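Local coordinates for protein pectate lyase/Amb allergen (Acidovorax citrulli, PDB 4HWV) that probably cleaves pectate as a calcium-binding, secreted polysaccharide lyase of family 1, folded as a right-handed parallel beta-helix, at residues 196-201 and 239-244. Numbering follows the deposited sequence.
Sequences VIRNIT and IDHNTF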
loop_
_atom_site.group_PDB
_atom_site.type_symbol
_atom_site.label_atom_id
_atom_site.label_comp_id
_atom_site.label_asym_id
_atom_site.label_seq_id
_atom_site.Cartn_x
_atom_site.Cartn_y
_atom_site.Cartn_z
ATOM N N VAL A 196 -4.582 -27.228 6.885
ATOM C CA VAL A 196 -4.623 -26.226 7.943
ATOM C C VAL A 196 -3.673 -25.091 7.555
ATOM O O VAL A 196 -2.530 -25.340 7.145
ATOM C CB VAL A 196 -4.192 -26.838 9.289
ATOM C CG1 VAL A 196 -3.943 -25.729 10.334
ATOM C CG2 VAL A 196 -5.223 -27.861 9.769
ATOM N N ILE A 197 -4.151 -23.847 7.679
ATOM C CA ILE A 197 -3.345 -22.679 7.333
ATOM C C ILE A 197 -3.477 -21.682 8.478
ATOM O O ILE A 197 -4.594 -21.257 8.783
ATOM C CB ILE A 197 -3.834 -22.033 5.987
ATOM C CG1 ILE A 197 -3.707 -23.050 4.836
ATOM C CG2 ILE A 197 -3.071 -20.759 5.680
ATOM C CD1 ILE A 197 -4.342 -22.605 3.539
ATOM N N ARG A 198 -2.365 -21.339 9.141
ATOM C CA ARG A 198 -2.414 -20.459 10.315
ATOM C C ARG A 198 -1.240 -19.494 10.378
ATOM O O ARG A 198 -0.138 -19.801 9.941
ATOM C CB ARG A 198 -2.384 -21.258 11.630
ATOM C CG ARG A 198 -3.369 -22.404 11.676
ATOM C CD ARG A 198 -3.270 -23.133 12.996
ATOM N NE ARG A 198 -3.935 -22.416 14.085
ATOM C CZ ARG A 198 -3.868 -22.789 15.355
ATOM N NH1 ARG A 198 -3.070 -23.794 15.718
ATOM N NH2 ARG A 198 -4.582 -22.140 16.261
ATOM N N ASN A 199 -1.498 -18.328 10.975
ATOM C CA ASN A 199 -0.461 -17.396 11.381
ATOM C C ASN A 199 0.346 -16.791 10.241
ATOM O O ASN A 199 1.505 -16.440 10.436
ATOM C CB ASN A 199 0.480 -18.019 12.418
ATOM C CG ASN A 199 1.227 -16.963 13.212
ATOM O OD1 ASN A 199 0.650 -15.929 13.552
ATOM N ND2 ASN A 199 2.506 -17.217 13.522
ATOM N N ILE A 200 -0.291 -16.601 9.081
ATOM C CA ILE A 200 0.375 -16.018 7.913
ATOM C C ILE A 200 -0.363 -14.742 7.529
ATOM O O ILE A 200 -1.600 -14.657 7.620
ATOM C CB ILE A 200 0.360 -17.018 6.732
ATOM C CG1 ILE A 200 1.186 -18.246 7.103
ATOM C CG2 ILE A 200 0.881 -16.384 5.429
ATOM C CD1 ILE A 200 0.850 -19.479 6.294
ATOM N N THR A 201 0.400 -13.733 7.121
ATOM C CA THR A 201 -0.182 -12.539 6.502
ATOM C C THR A 201 -0.098 -12.682 4.983
ATOM O O THR A 201 0.997 -12.743 4.424
ATOM C CB THR A 201 0.542 -11.278 6.988
ATOM O OG1 THR A 201 0.262 -11.126 8.375
ATOM C CG2 THR A 201 0.048 -10.025 6.269
ATOM N N ILE A 239 -8.747 -22.460 8.175
ATOM C CA ILE A 239 -7.979 -21.255 7.913
ATOM C C ILE A 239 -8.161 -20.387 9.143
ATOM O O ILE A 239 -9.239 -19.822 9.365
ATOM C CB ILE A 239 -8.512 -20.555 6.640
ATOM C CG1 ILE A 239 -8.271 -21.467 5.428
ATOM C CG2 ILE A 239 -7.899 -19.168 6.475
ATOM C CD1 ILE A 239 -9.096 -21.079 4.202
ATOM N N ASP A 240 -7.106 -20.305 9.952
ATOM C CA ASP A 240 -7.225 -19.749 11.294
ATOM C C ASP A 240 -6.098 -18.771 11.638
ATOM O O ASP A 240 -4.918 -19.060 11.404
ATOM C CB ASP A 240 -7.197 -20.902 12.310
ATOM C CG ASP A 240 -7.216 -20.412 13.748
ATOM O OD1 ASP A 240 -8.289 -19.993 14.245
ATOM O OD2 ASP A 240 -6.132 -20.442 14.381
ATOM N N HIS A 241 -6.448 -17.623 12.217
ATOM C CA HIS A 241 -5.434 -16.693 12.713
ATOM C C HIS A 241 -4.481 -16.230 11.613
ATOM O O HIS A 241 -3.261 -16.144 11.814
ATOM C CB HIS A 241 -4.646 -17.292 13.893
ATOM C CG HIS A 241 -5.311 -17.129 15.225
ATOM N ND1 HIS A 241 -5.960 -18.162 15.861
ATOM C CD2 HIS A 241 -5.360 -16.071 16.072
ATOM C CE1 HIS A 241 -6.392 -17.745 17.043
ATOM N NE2 HIS A 241 -6.050 -16.476 17.192
ATOM N N ASN A 242 -5.045 -15.882 10.453
ATOM C CA ASN A 242 -4.269 -15.280 9.370
ATOM C C ASN A 242 -4.775 -13.870 9.142
ATOM O O ASN A 242 -5.852 -13.485 9.626
ATOM C CB ASN A 242 -4.414 -16.065 8.058
ATOM C CG ASN A 242 -4.049 -17.518 8.221
ATOM O OD1 ASN A 242 -2.865 -17.862 8.314
ATOM N ND2 ASN A 242 -5.065 -18.387 8.257
ATOM N N THR A 243 -3.984 -13.097 8.408
ATOM C CA THR A 243 -4.409 -11.779 7.962
ATOM C C THR A 243 -4.398 -11.788 6.440
ATOM O O THR A 243 -3.514 -12.399 5.838
ATOM C CB THR A 243 -3.473 -10.707 8.539
ATOM O OG1 THR A 243 -3.599 -10.744 9.964
ATOM C CG2 THR A 243 -3.813 -9.294 8.024
ATOM N N PHE A 244 -5.396 -11.151 5.815
ATOM C CA PHE A 244 -5.522 -11.099 4.353
ATOM C C PHE A 244 -5.866 -9.680 3.956
ATOM O O PHE A 244 -6.725 -9.063 4.581
ATOM C CB PHE A 244 -6.695 -11.949 3.873
ATOM C CG PHE A 244 -6.579 -13.419 4.178
ATOM C CD1 PHE A 244 -6.961 -13.931 5.409
ATOM C CD2 PHE A 244 -6.173 -14.303 3.187
ATOM C CE1 PHE A 244 -6.887 -15.297 5.658
ATOM C CE2 PHE A 244 -6.109 -15.659 3.430
ATOM C CZ PHE A 244 -6.452 -16.155 4.665
#
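Asn242 is a rung of the interior asparagine ladder of a right-handed parallel beta-helix, and reaches from its own coil into the bend of the preceding coil at Ile197–Ile200. CG lies anti to the carbonyl carbon (chi1 -55°), which sets the amide across that bend, and both its ends are used. OD1 takes the N-H of Ile200 on an in-plane lone pair at 3.0 Å. ND2 gives a nearly straight bond to Ile197 O at 3.0 Å, from above that carbonyl's plane. The same oxygen accepts Asp240 N at 2.9 Å, so two donors grip it. Past the bend, Thr243 N bonds to Ile200 O at 3.0 Å and parallel pairing resumes.

On the outer face, still buried near Ile18 and Leu483 of the terminal chain segments, Arg198 and Asp240 lie side by side in a salt bridge. The guanidinium meets Asp240 edge-on through NE and NH2, both to OD2, with the two planes 45° apart. His241 ND1 adds a third bond to OD2, at 2.7 Å. Three donors on one oxygen would favour a charged carboxylate. Further out, Arg198 NH1 bonds to Asp19 O. Asn295, the next rung, accepts Asn242 N at OD1 and gives ND2 to Ile239 O. Asp240 OD1 is held by Ser293 OG and Asn294 ND2.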